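Local coordinates for protein Rab GDP-dissociation inhibitor (Saccharomyces cerevisiae, PDB 2BCG) that binds GDP-bound, prenylated Rab GTPases such as Ypt1, blocks their release of GDP, extracts them from membranes and is essential for secretion, at residues A[58-63]-A[391-395]; A[84-88]-A[311-315]; A[89-93]-A[233-237]; A[341-347]-A[365-371]. The contacts are given in a common frame with arbitrary orientation. Where two conformers were deposited one is given. Residues are numbered along the deposited sequence.

Contact 1. Residues A[58-63]-A[391-395]; sequences LYEKFK and EKFMG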
loop_
_atom_site.group_PDB
_atom_site.type_symbol
_atom_site.label_atom_id
_atom_site.label_comp_id
_atom_site.label_asym_id
_atom_site.label_seq_id
_atom_site.Cartn_x
_atom_site.Cartn_y
_atom_site.Cartn_z
ATOM N N LEU A 58 1.282 -17.561 4.347
ATOM C CA LEU A 58 2.620 -17.609 4.847
ATOM C C LEU A 58 3.107 -19.071 5.002
ATOM O O LEU A 58 4.267 -19.379 4.703
ATOM C CB LEU A 58 2.670 -16.839 6.170
ATOM C CG LEU A 58 3.824 -15.926 6.469
ATOM C CD1 LEU A 58 4.140 -14.919 5.367
ATOM C CD2 LEU A 58 3.551 -15.252 7.788
ATOM N N TYR A 59 2.242 -19.956 5.526
ATOM C CA TYR A 59 2.608 -21.376 5.657
ATOM C C TYR A 59 2.802 -22.020 4.303
ATOM O O TYR A 59 3.743 -22.779 4.085
ATOM C CB TYR A 59 1.551 -22.138 6.472
ATOM C CG TYR A 59 1.746 -22.026 7.972
ATOM C CD1 TYR A 59 2.566 -22.938 8.659
ATOM C CD2 TYR A 59 1.159 -20.984 8.703
ATOM C CE1 TYR A 59 2.769 -22.815 10.045
ATOM C CE2 TYR A 59 1.358 -20.852 10.079
ATOM C CZ TYR A 59 2.156 -21.790 10.743
ATOM O OH TYR A 59 2.356 -21.645 12.092
ATOM N N GLU A 60 1.902 -21.695 3.375
ATOM C CA GLU A 60 1.997 -22.257 2.023
ATOM C C GLU A 60 3.302 -21.878 1.343
ATOM O O GLU A 60 3.936 -22.696 0.676
ATOM C CB GLU A 60 0.811 -21.803 1.155
ATOM C CG GLU A 60 -0.506 -22.433 1.546
ATOM C CD GLU A 60 -0.516 -23.979 1.462
ATOM O OE1 GLU A 60 0.064 -24.559 0.506
ATOM O OE2 GLU A 60 -1.118 -24.599 2.376
ATOM N N LYS A 61 3.730 -20.639 1.557
ATOM C CA LYS A 61 4.907 -20.115 0.913
ATOM C C LYS A 61 6.230 -20.565 1.541
ATOM O O LYS A 61 7.224 -20.764 0.821
ATOM C CB LYS A 61 4.820 -18.586 0.950
ATOM C CG LYS A 61 5.426 -17.883 -0.199
ATOM C CD LYS A 61 4.905 -16.424 -0.243
ATOM C CE LYS A 61 5.458 -15.705 -1.465
ATOM N NZ LYS A 61 6.958 -15.651 -1.375
ATOM N N PHE A 62 6.278 -20.674 2.879
ATOM C CA PHE A 62 7.580 -20.780 3.548
ATOM C C PHE A 62 7.789 -22.046 4.379
ATOM O O PHE A 62 8.883 -22.227 4.937
ATOM C CB PHE A 62 7.840 -19.554 4.434
ATOM C CG PHE A 62 7.906 -18.258 3.687
ATOM C CD1 PHE A 62 8.998 -17.952 2.866
ATOM C CD2 PHE A 62 6.901 -17.323 3.834
ATOM C CE1 PHE A 62 9.061 -16.745 2.163
ATOM C CE2 PHE A 62 6.952 -16.094 3.132
ATOM C CZ PHE A 62 8.044 -15.801 2.322
ATOM N N LYS A 63 6.749 -22.882 4.466
ATOM C CA LYS A 63 6.793 -24.130 5.271
ATOM C C LYS A 63 6.607 -25.371 4.420
ATOM O O LYS A 63 6.027 -25.324 3.327
ATOM C CB LYS A 63 5.751 -24.092 6.380
ATOM C CG LYS A 63 6.006 -22.992 7.390
ATOM C CD LYS A 63 7.168 -23.310 8.330
ATOM C CE LYS A 63 7.413 -22.176 9.315
ATOM N NZ LYS A 63 8.522 -22.543 10.240
ATOM N N GLU A 391 7.059 -18.328 15.784
ATOM C CA GLU A 391 7.289 -18.955 14.471
ATOM C C GLU A 391 8.161 -18.047 13.643
ATOM O O GLU A 391 8.130 -16.817 13.788
ATOM C CB GLU A 391 5.939 -19.162 13.784
ATOM C CG GLU A 391 5.939 -20.069 12.582
ATOM C CD GLU A 391 6.534 -21.420 12.880
ATOM O OE1 GLU A 391 5.740 -22.335 13.172
ATOM O OE2 GLU A 391 7.786 -21.549 12.857
ATOM N N LYS A 392 8.931 -18.671 12.771
ATOM C CA LYS A 392 9.784 -17.964 11.815
ATOM C C LYS A 392 9.404 -18.448 10.412
ATOM O O LYS A 392 9.238 -19.677 10.194
ATOM C CB LYS A 392 11.254 -18.349 12.026
ATOM C CG LYS A 392 11.909 -17.889 13.281
ATOM C CD LYS A 392 13.348 -18.383 13.287
ATOM C CE LYS A 392 14.044 -17.934 14.547
ATOM N NZ LYS A 392 15.325 -18.695 14.756
ATOM N N PHE A 393 9.319 -17.511 9.469
ATOM C CA PHE A 393 9.112 -17.837 8.054
ATOM C C PHE A 393 10.249 -17.200 7.268
ATOM O O PHE A 393 10.346 -15.967 7.204
ATOM C CB PHE A 393 7.763 -17.317 7.586
ATOM C CG PHE A 393 6.600 -17.820 8.413
ATOM C CD1 PHE A 393 5.877 -18.963 8.034
ATOM C CD2 PHE A 393 6.227 -17.162 9.587
ATOM C CE1 PHE A 393 4.788 -19.442 8.823
ATOM C CE2 PHE A 393 5.144 -17.644 10.354
ATOM C CZ PHE A 393 4.447 -18.782 9.962
ATOM N N MET A 394 11.116 -18.032 6.699
ATOM C CA MET A 394 12.368 -17.542 6.155
ATOM C C MET A 394 12.334 -17.606 4.644
ATOM O O MET A 394 11.957 -18.632 4.066
ATOM C CB MET A 394 13.545 -18.432 6.579
ATOM C CG MET A 394 13.603 -18.905 8.031
ATOM S SD MET A 394 14.122 -17.504 8.973
ATOM C CE MET A 394 15.845 -17.414 8.563
ATOM N N GLY A 395 12.766 -16.516 4.027
ATOM C CA GLY A 395 12.819 -16.430 2.563
ATOM C C GLY A 395 14.091 -15.719 2.159
ATOM O O GLY A 395 14.640 -14.888 2.916
HETATM O O HOH W 1 3.226 -23.832 13.372
HETATM O O HOH W 2 10.539 -20.941 6.803
#
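Helix 55-62 packs here against strand 391-402, an outermost strand of the protein's large mixed beta-sheet; the axes of the short helical and strand segments approach to 8.6 Å, their directions 48° apart. Phe-393 gives up by far the most surface, its ring filling the gap between helix and strand. Leu-58 CD2 lies over one face of that ring, 3.9 Å from its centroid in a CH-pi contact, while the ring's edge meets the face of Tyr-59 in a T-shaped pair (centroids 5.1 Å apart, planes at 85°). A flat, wholly apolar side chain suits a slot that offers both a methyl group and an aromatic face. Phe-62, in the last turn of the helix, reaches farther along the strand: its CD1 is 3.3 Å from Met-394 O, and its CE1 is 3.8 Å from Gly-395 CA, where a side chain would collide with the ring. Lys-63, the first residue to leave helical geometry, is long enough to bring its charge back to the strand. Its NZ donates to Lys-392 O at 3.0 Å and forms a salt bridge with Glu-391 OE2 at 2.9 Å. The other carboxylate oxygen, Glu-391 OE1, accepts a hydrogen bond from a water that also hydrogen-bonds Tyr-59 OH.

Contact 2. Residues A[84-88]-A[311-315]; sequences VDLIP and IRAIC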
loop_
_atom_site.group_PDB
_atom_site.type_symbol
_atom_site.label_atom_id
_atom_site.label_comp_id
_atom_site.label_asym_id
_atom_site.label_seq_id
_atom_site.Cartn_x
_atom_site.Cartn_y
_atom_site.Cartn_z
ATOM N N VAL A 84 0.460 -9.804 6.414
ATOM C CA VAL A 84 1.872 -9.847 6.706
ATOM C C VAL A 84 2.706 -9.468 5.491
ATOM O O VAL A 84 2.654 -10.164 4.473
ATOM C CB VAL A 84 2.267 -11.264 7.173
ATOM C CG1 VAL A 84 3.767 -11.321 7.496
ATOM C CG2 VAL A 84 1.372 -11.721 8.320
ATOM N N ASP A 85 3.451 -8.369 5.608
ATOM C CA ASP A 85 4.336 -7.920 4.523
ATOM C C ASP A 85 5.338 -9.021 4.178
ATOM O O ASP A 85 5.990 -9.619 5.059
ATOM C CB ASP A 85 5.127 -6.682 4.952
ATOM C CG ASP A 85 4.251 -5.494 5.272
ATOM O OD1 ASP A 85 3.107 -5.397 4.766
ATOM O OD2 ASP A 85 4.738 -4.639 6.050
ATOM N N LEU A 86 5.509 -9.259 2.882
ATOM C CA LEU A 86 6.588 -10.142 2.453
ATOM C C LEU A 86 7.934 -9.403 2.429
ATOM O O LEU A 86 8.986 -10.016 2.594
ATOM C CB LEU A 86 6.261 -10.679 1.065
ATOM C CG LEU A 86 5.005 -11.593 0.964
ATOM C CD1 LEU A 86 4.716 -11.946 -0.481
ATOM C CD2 LEU A 86 5.214 -12.876 1.716
ATOM N N ILE A 87 7.866 -8.079 2.203
ATOM C CA ILE A 87 9.057 -7.239 2.102
ATOM C C ILE A 87 8.895 -5.990 2.988
ATOM O O ILE A 87 8.028 -5.159 2.712
ATOM C CB ILE A 87 9.362 -6.823 0.631
ATOM C CG1 ILE A 87 9.584 -8.075 -0.210
ATOM C CG2 ILE A 87 10.570 -5.840 0.617
ATOM C CD1 ILE A 87 9.935 -7.779 -1.668
ATOM N N PRO A 88 9.713 -5.867 4.048
ATOM C CA PRO A 88 9.463 -4.779 4.979
ATOM C C PRO A 88 9.873 -3.405 4.419
ATOM O O PRO A 88 10.965 -3.240 3.880
ATOM C CB PRO A 88 10.300 -5.186 6.205
ATOM C CG PRO A 88 11.447 -5.950 5.615
ATOM C CD PRO A 88 10.877 -6.692 4.448
ATOM N N ILE A 311 18.122 -11.826 2.706
ATOM C CA ILE A 311 17.363 -12.784 3.521
ATOM C C ILE A 311 16.327 -11.980 4.301
ATOM O O ILE A 311 16.661 -10.885 4.840
ATOM C CB ILE A 311 18.246 -13.641 4.458
ATOM C CG1 ILE A 311 17.398 -14.629 5.261
ATOM C CG2 ILE A 311 19.139 -12.772 5.329
ATOM C CD1 ILE A 311 18.194 -15.753 5.923
ATOM N N ARG A 312 15.094 -12.499 4.326
ATOM C CA ARG A 312 14.012 -11.862 5.071
ATOM C C ARG A 312 13.358 -12.916 5.953
ATOM O O ARG A 312 12.884 -13.973 5.460
ATOM C CB ARG A 312 12.988 -11.215 4.130
ATOM C CG ARG A 312 13.621 -10.080 3.293
ATOM C CD ARG A 312 12.704 -9.503 2.263
ATOM N NE ARG A 312 13.267 -8.304 1.621
ATOM C CZ ARG A 312 13.466 -8.145 0.303
ATOM N NH1 ARG A 312 13.139 -9.090 -0.557
ATOM N NH2 ARG A 312 13.940 -6.987 -0.157
ATOM N N ALA A 313 13.422 -12.657 7.258
ATOM C CA ALA A 313 12.922 -13.618 8.239
ATOM C C ALA A 313 11.737 -12.946 8.901
ATOM O O ALA A 313 11.904 -11.994 9.640
ATOM C CB ALA A 313 13.979 -13.935 9.301
ATOM N N ILE A 314 10.555 -13.480 8.651
ATOM C CA ILE A 314 9.330 -12.973 9.224
ATOM C C ILE A 314 9.070 -13.742 10.514
ATOM O O ILE A 314 8.872 -14.968 10.502
ATOM C CB ILE A 314 8.150 -13.151 8.231
ATOM C CG1 ILE A 314 8.422 -12.420 6.902
ATOM C CG2 ILE A 314 6.808 -12.765 8.881
ATOM C CD1 ILE A 314 7.469 -12.882 5.797
ATOM N N CYS A 315 9.151 -13.026 11.639
ATOM C CA CYS A 315 8.995 -13.657 12.945
ATOM C C CYS A 315 7.703 -13.230 13.588
ATOM O O CYS A 315 7.354 -12.042 13.524
ATOM C CB CYS A 315 10.126 -13.235 13.866
ATOM S SG CYS A 315 11.750 -13.698 13.180
#
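This is a buried side-chain contact without a hydrogen bond across it, formed where strand 84-85 and the loop after it lie over one face of strand 303-317. Side chains alternate along that strand, so Arg-312 and Ile-314 point toward residues 84-88 while Ile-311, Ala-313 and Cys-315 stay out of reach. Beta-branched residues mesh at one end: Val-84 CG1 meets Ile-314 CG2 at 3.6 Å, and Ile-314 CD1 comes to 3.7 Å from Asp-85 O, a buried carbonyl oxygen with no polar partner. Strand 303-317 runs between strands 362-369 and 391-402 in the mixed sheet of the GDI fold, whereas strand 84-85 pairs with 52-53, so the contact lays the end of that pair and the following loop on the mixed sheet. Asp-85 turns its carboxylate away, to Tyr-236, Ser-52 and Leu-241. Arg-312 buries the most surface: its aliphatic part passes Pro-88, CD to CD 4.0 Å, and Ile-87 CD1 covers one face of the guanidinium, 3.6 Å from Arg-312 NH1. Arg-312 NH2 is hydrogen-bonded to Tyr-417 O.

Contact 3. Residues A[89-93]-A[233-237]; sequences KFLMA and PYLYP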
loop_
_atom_site.group_PDB
_atom_site.type_symbol
_atom_site.label_atom_id
_atom_site.label_comp_id
_atom_site.label_asym_id
_atom_site.label_seq_id
_atom_site.Cartn_x
_atom_site.Cartn_y
_atom_site.Cartn_z
ATOM N N LYS A 89 9.000 -2.429 4.570
ATOM C CA LYS A 89 9.356 -1.037 4.231
ATOM C C LYS A 89 8.533 -0.122 5.108
ATOM O O LYS A 89 7.334 -0.427 5.353
ATOM C CB LYS A 89 8.994 -0.674 2.779
ATOM C CG LYS A 89 9.619 -1.541 1.734
ATOM C CD LYS A 89 11.059 -1.092 1.479
ATOM C CE LYS A 89 11.719 -2.001 0.490
ATOM N NZ LYS A 89 13.117 -1.518 0.238
ATOM N N PHE A 90 9.160 0.966 5.585
ATOM C CA PHE A 90 8.452 2.117 6.114
ATOM C C PHE A 90 8.368 3.266 5.099
ATOM O O PHE A 90 9.074 3.270 4.085
ATOM C CB PHE A 90 9.139 2.596 7.379
ATOM C CG PHE A 90 9.052 1.596 8.526
ATOM C CD1 PHE A 90 10.206 1.114 9.162
ATOM C CD2 PHE A 90 7.816 1.144 8.976
ATOM C CE1 PHE A 90 10.102 0.207 10.239
ATOM C CE2 PHE A 90 7.723 0.224 10.033
ATOM C CZ PHE A 90 8.872 -0.228 10.674
ATOM N N LEU A 91 7.519 4.259 5.374
ATOM C CA LEU A 91 7.501 5.494 4.551
ATOM C C LEU A 91 8.201 6.645 5.308
ATOM O O LEU A 91 7.833 6.928 6.435
ATOM C CB LEU A 91 6.051 5.941 4.293
ATOM C CG LEU A 91 5.246 5.152 3.240
ATOM C CD1 LEU A 91 4.782 3.805 3.817
ATOM C CD2 LEU A 91 4.061 5.962 2.732
ATOM N N MET A 92 9.188 7.296 4.690
ATOM C CA MET A 92 9.667 8.554 5.273
ATOM C C MET A 92 8.523 9.580 5.263
ATOM O O MET A 92 7.884 9.826 4.221
ATOM C CB MET A 92 10.847 9.124 4.474
ATOM C CG MET A 92 12.137 8.388 4.672
ATOM S SD MET A 92 12.850 8.822 6.288
ATOM C CE MET A 92 14.548 9.194 5.908
ATOM N N ALA A 93 8.276 10.198 6.409
ATOM C CA ALA A 93 7.163 11.132 6.535
ATOM C C ALA A 93 7.215 12.316 5.562
ATOM O O ALA A 93 6.158 12.810 5.196
ATOM C CB ALA A 93 7.026 11.615 7.959
ATOM N N PRO A 233 11.128 9.139 11.988
ATOM C CA PRO A 233 10.893 9.659 10.638
ATOM C C PRO A 233 9.840 8.906 9.801
ATOM O O PRO A 233 9.636 9.268 8.639
ATOM C CB PRO A 233 12.260 9.507 9.999
ATOM C CG PRO A 233 12.831 8.295 10.670
ATOM C CD PRO A 233 12.350 8.321 12.065
ATOM N N TYR A 234 9.179 7.897 10.377
ATOM C CA TYR A 234 8.420 6.929 9.560
ATOM C C TYR A 234 6.942 6.870 9.788
ATOM O O TYR A 234 6.467 6.989 10.932
ATOM C CB TYR A 234 8.931 5.516 9.828
ATOM C CG TYR A 234 10.403 5.312 9.618
ATOM C CD1 TYR A 234 10.979 5.569 8.378
ATOM C CD2 TYR A 234 11.194 4.750 10.612
ATOM C CE1 TYR A 234 12.331 5.371 8.161
ATOM C CE2 TYR A 234 12.550 4.537 10.406
ATOM C CZ TYR A 234 13.121 4.832 9.171
ATOM O OH TYR A 234 14.466 4.588 8.964
ATOM N N LEU A 235 6.242 6.565 8.697
ATOM C CA LEU A 235 4.834 6.151 8.732
ATOM C C LEU A 235 4.674 4.687 8.233
ATOM O O LEU A 235 5.544 4.179 7.560
ATOM C CB LEU A 235 4.004 7.072 7.831
ATOM C CG LEU A 235 4.094 8.595 8.033
ATOM C CD1 LEU A 235 3.271 9.339 6.981
ATOM C CD2 LEU A 235 3.646 8.950 9.465
ATOM N N TYR A 236 3.548 4.067 8.570
ATOM C CA TYR A 236 3.257 2.697 8.134
ATOM C C TYR A 236 1.740 2.595 7.876
ATOM O O TYR A 236 0.958 3.114 8.656
ATOM C CB TYR A 236 3.700 1.677 9.194
ATOM C CG TYR A 236 3.520 0.235 8.747
ATOM C CD1 TYR A 236 4.481 -0.395 7.956
ATOM C CD2 TYR A 236 2.356 -0.483 9.086
ATOM C CE1 TYR A 236 4.290 -1.696 7.495
ATOM C CE2 TYR A 236 2.176 -1.786 8.638
ATOM C CZ TYR A 236 3.129 -2.378 7.839
ATOM O OH TYR A 236 2.899 -3.673 7.433
ATOM N N PRO A 237 1.333 1.957 6.774
ATOM C CA PRO A 237 -0.109 1.850 6.479
ATOM C C PRO A 237 -0.866 0.847 7.345
ATOM O O PRO A 237 -0.421 -0.298 7.545
ATOM C CB PRO A 237 -0.148 1.351 5.028
ATOM C CG PRO A 237 1.134 0.602 4.858
ATOM C CD PRO A 237 2.159 1.297 5.744
#
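Three backbone hydrogen bonds join these buried segments. Leu-91 and Leu-235 form an antiparallel hydrogen-bonded pair, Leu-91 N giving to Leu-235 O at 2.9 Å and Leu-235 N to Leu-91 O at 2.8 Å; beyond the non-hydrogen-bonded pair of Met-92 and Tyr-234, Ala-93 N donates to Pro-233 O at 2.8 Å. The buried polar side chains find partners outside the segments: Tyr-234 OH bonds Gln-331, Tyr-236 OH bonds Asp-85, and Lys-89 NZ reaches Ser-420 O and the carboxylate of Asp-418. Apolar groups fill the remaining space. Phe-90 CB touches Tyr-234 CD1 at 3.6 Å, and flexible Met-92 sets its SD 3.8 Å from Pro-233 CB and obliquely beside the Tyr-234 ring in a Met-aromatic contact. Tyr-234 and Tyr-236 also pair through their backbones with Val-115 and Lys-113, making 234-237 the central strand of a three-stranded antiparallel sheet. Its flanking strand 112-114 and residues from Tyr-236 onward lie in regions that bind Ypt1, and Leu-235 itself packs on the GTPase, placing this sheet at the Rab-binding platform.

Contact 4. Residues A[341-347]-A[365-371]; sequences RKSDIYV and IISTIIE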
loop_
_atom_site.group_PDB
_atom_site.type_symbol
_atom_site.label_atom_id
_atom_site.label_comp_id
_atom_site.label_asym_id
_atom_site.label_seq_id
_atom_site.Cartn_x
_atom_site.Cartn_y
_atom_site.Cartn_z
ATOM N N ARG A 341 30.483 -6.537 9.901
ATOM C CA ARG A 341 29.821 -6.823 8.644
ATOM C C ARG A 341 30.086 -5.807 7.544
ATOM O O ARG A 341 30.655 -4.722 7.779
ATOM C CB ARG A 341 28.296 -6.908 8.881
ATOM C CG ARG A 341 27.861 -8.187 9.538
ATOM C CD ARG A 341 26.321 -8.270 9.710
ATOM N NE ARG A 341 25.589 -8.225 8.437
ATOM C CZ ARG A 341 25.352 -9.269 7.632
ATOM N NH1 ARG A 341 25.778 -10.506 7.928
ATOM N NH2 ARG A 341 24.668 -9.065 6.512
ATOM N N LYS A 342 29.637 -6.154 6.339
ATOM C CA LYS A 342 29.693 -5.246 5.199
ATOM C C LYS A 342 28.391 -4.467 5.023
ATOM O O LYS A 342 28.366 -3.462 4.312
ATOM C CB LYS A 342 29.991 -6.027 3.917
ATOM C CG LYS A 342 31.279 -6.872 3.998
ATOM C CD LYS A 342 31.438 -7.772 2.788
ATOM C CE LYS A 342 32.804 -8.477 2.829
ATOM N NZ LYS A 342 33.266 -8.974 1.483
ATOM N N SER A 343 27.305 -4.927 5.660
ATOM C CA SER A 343 26.021 -4.251 5.524
ATOM C C SER A 343 25.249 -4.318 6.824
ATOM O O SER A 343 25.357 -5.256 7.611
ATOM C CB SER A 343 25.181 -4.749 4.348
ATOM O OG SER A 343 24.611 -5.990 4.631
ATOM N N ASP A 344 24.424 -3.313 6.999
ATOM C CA ASP A 344 23.562 -3.253 8.177
ATOM C C ASP A 344 22.500 -4.368 8.168
ATOM O O ASP A 344 22.109 -4.886 7.125
ATOM C CB ASP A 344 22.871 -1.896 8.249
ATOM C CG ASP A 344 23.838 -0.744 8.470
ATOM O OD1 ASP A 344 23.361 0.405 8.581
ATOM O OD2 ASP A 344 25.067 -0.987 8.546
ATOM N N ILE A 345 22.040 -4.725 9.357
ATOM C CA ILE A 345 20.833 -5.577 9.497
ATOM C C ILE A 345 19.735 -4.692 10.022
ATOM O O ILE A 345 19.967 -3.851 10.915
ATOM C CB ILE A 345 21.066 -6.737 10.506
ATOM C CG1 ILE A 345 22.269 -7.587 10.049
ATOM C CG2 ILE A 345 19.783 -7.571 10.653
ATOM C CD1 ILE A 345 22.570 -8.751 10.938
ATOM N N TYR A 346 18.555 -4.824 9.419
ATOM C CA TYR A 346 17.366 -4.086 9.860
ATOM C C TYR A 346 16.359 -5.019 10.509
ATOM O O TYR A 346 16.241 -6.195 10.167
ATOM C CB TYR A 346 16.659 -3.386 8.683
ATOM C CG TYR A 346 17.459 -2.248 8.070
ATOM C CD1 TYR A 346 17.812 -2.303 6.726
ATOM C CD2 TYR A 346 17.816 -1.097 8.813
ATOM C CE1 TYR A 346 18.556 -1.283 6.132
ATOM C CE2 TYR A 346 18.542 -0.061 8.216
ATOM C CZ TYR A 346 18.892 -0.158 6.887
ATOM O OH TYR A 346 19.575 0.853 6.268
ATOM N N VAL A 347 15.595 -4.458 11.429
ATOM C CA VAL A 347 14.381 -5.124 11.882
ATOM C C VAL A 347 13.245 -4.114 11.758
ATOM O O VAL A 347 13.390 -2.933 12.101
ATOM C CB VAL A 347 14.481 -5.670 13.325
ATOM C CG1 VAL A 347 13.347 -6.677 13.587
ATOM C CG2 VAL A 347 15.848 -6.363 13.581
ATOM N N ILE A 365 10.185 -8.358 11.207
ATOM C CA ILE A 365 10.785 -8.842 9.987
ATOM C C ILE A 365 12.237 -8.370 9.929
ATOM O O ILE A 365 12.524 -7.175 9.958
ATOM C CB ILE A 365 10.038 -8.356 8.751
ATOM C CG1 ILE A 365 8.542 -8.732 8.859
ATOM C CG2 ILE A 365 10.681 -8.983 7.519
ATOM C CD1 ILE A 365 7.724 -8.379 7.590
ATOM N N ILE A 366 13.146 -9.326 9.914
ATOM C CA ILE A 366 14.580 -9.048 9.959
ATOM C C ILE A 366 15.091 -9.183 8.530
ATOM O O ILE A 366 14.718 -10.132 7.816
ATOM C CB ILE A 366 15.323 -10.069 10.846
ATOM C CG1 ILE A 366 14.826 -10.013 12.316
ATOM C CG2 ILE A 366 16.826 -9.837 10.785
ATOM C CD1 ILE A 366 15.206 -11.276 13.083
ATOM N N SER A 367 15.965 -8.279 8.112
ATOM C CA SER A 367 16.525 -8.423 6.763
ATOM C C SER A 367 17.929 -7.885 6.662
ATOM O O SER A 367 18.311 -6.954 7.369
ATOM C CB SER A 367 15.621 -7.779 5.735
ATOM O OG SER A 367 15.650 -6.401 5.862
ATOM N N THR A 368 18.686 -8.476 5.741
ATOM C CA THR A 368 20.001 -7.954 5.421
ATOM C C THR A 368 20.437 -8.587 4.112
ATOM O O THR A 368 19.853 -9.587 3.663
ATOM C CB THR A 368 21.011 -8.281 6.551
ATOM O OG1 THR A 368 22.203 -7.491 6.388
ATOM C CG2 THR A 368 21.346 -9.788 6.560
ATOM N N ILE A 369 21.424 -7.960 3.489
ATOM C CA ILE A 369 22.098 -8.542 2.346
ATOM C C ILE A 369 23.032 -9.651 2.878
ATOM O O ILE A 369 23.824 -9.440 3.803
ATOM C CB ILE A 369 22.935 -7.444 1.658
ATOM C CG1 ILE A 369 22.036 -6.380 1.009
ATOM C CG2 ILE A 369 23.946 -8.047 0.668
ATOM C CD1 ILE A 369 21.036 -6.906 0.024
ATOM N N ILE A 370 22.873 -10.842 2.325
ATOM C CA ILE A 370 23.647 -12.003 2.731
ATOM C C ILE A 370 25.119 -11.772 2.396
ATOM O O ILE A 370 25.448 -11.360 1.275
ATOM C CB ILE A 370 23.083 -13.271 2.040
ATOM C CG1 ILE A 370 21.718 -13.637 2.610
ATOM C CG2 ILE A 370 24.030 -14.496 2.191
ATOM C CD1 ILE A 370 20.951 -14.603 1.725
ATOM N N GLU A 371 25.992 -12.032 3.370
ATOM C CA GLU A 371 27.454 -11.951 3.126
ATOM C C GLU A 371 28.214 -13.203 3.559
ATOM O O GLU A 371 29.450 -13.244 3.453
ATOM C CB GLU A 371 28.072 -10.691 3.737
ATOM C CG GLU A 371 27.960 -10.613 5.265
ATOM C CD GLU A 371 28.537 -9.327 5.810
ATOM O OE1 GLU A 371 29.576 -9.397 6.534
ATOM O OE2 GLU A 371 27.967 -8.254 5.504
HETATM O O HOH W 3 31.632 -11.253 2.487
HETATM O O HOH W 4 26.147 -7.790 3.662
HETATM O O HOH W 5 13.844 -5.721 7.896
#
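Thr-368 OG1 donates to Asp-344 O at 2.7 Å, and Glu-371 OE2 accepts from Lys-342 N at 2.8 Å; these short bonds close the open end of the beta hairpin made by strands 345-351 and 362-369. Within the hairpin proper, Tyr-346 and Ser-367 form an antiparallel hydrogen-bonded pair, Tyr-346 N to Ser-367 O at 3.0 Å and Ser-367 N to Tyr-346 O at 2.9 Å. Arg-341 has the reach to fold back over the open end. Its NH2 makes weak hydrogen bonds to Thr-368 OG1 and Ile-369 O, both at 2.9 Å, and its NE donates to Ser-343 O at 3.1 Å. Glu-371 CG lies over one guanidinium face and OE2 well out of its plane, so no N-H points at it in the 3.5 Å salt bridge from Arg-341 NH2 to Glu-371 OE2; Arg-341 NH1 also forms a salt bridge with Glu-378. A water accepts from Ser-343 OG and donates to both Ile-369 O and Glu-371 OE2. Farther along, polar ends give way to beta-branched Ile-345 and Ile-366, which also touch helix 380-383. Ile-345 CG2 meets Ile-366 CG2 at 3.7 Å, and Val-347 CG1 lies 3.9 Å from Ile-366 CG1.

Contact 1 spans the widest loop of chain and encloses the other three; contact 3 is nested inside contact 2, and contact 4 opens only after contact 2 has closed. Contacts 1, 2 and 4 all reach the mixed sheet, through neighbouring strands 391-402, 303-317 and 362-369, and backbone hydrogen bonds link contact 2 to both others. Their centres lie about 9 Å (1 to 2) and 12 Å (2 to 4) apart. Contact 3 belongs to a separate antiparallel sheet, about 16 Å from contact 2 between centres and about 25 Å from contact 1. Through residues 84-93 the chain passes from packing on the mixed sheet into the sheet at the Ypt1-binding surface, and Asp-85 hydrogen-bonds Tyr-236 across the two contacts.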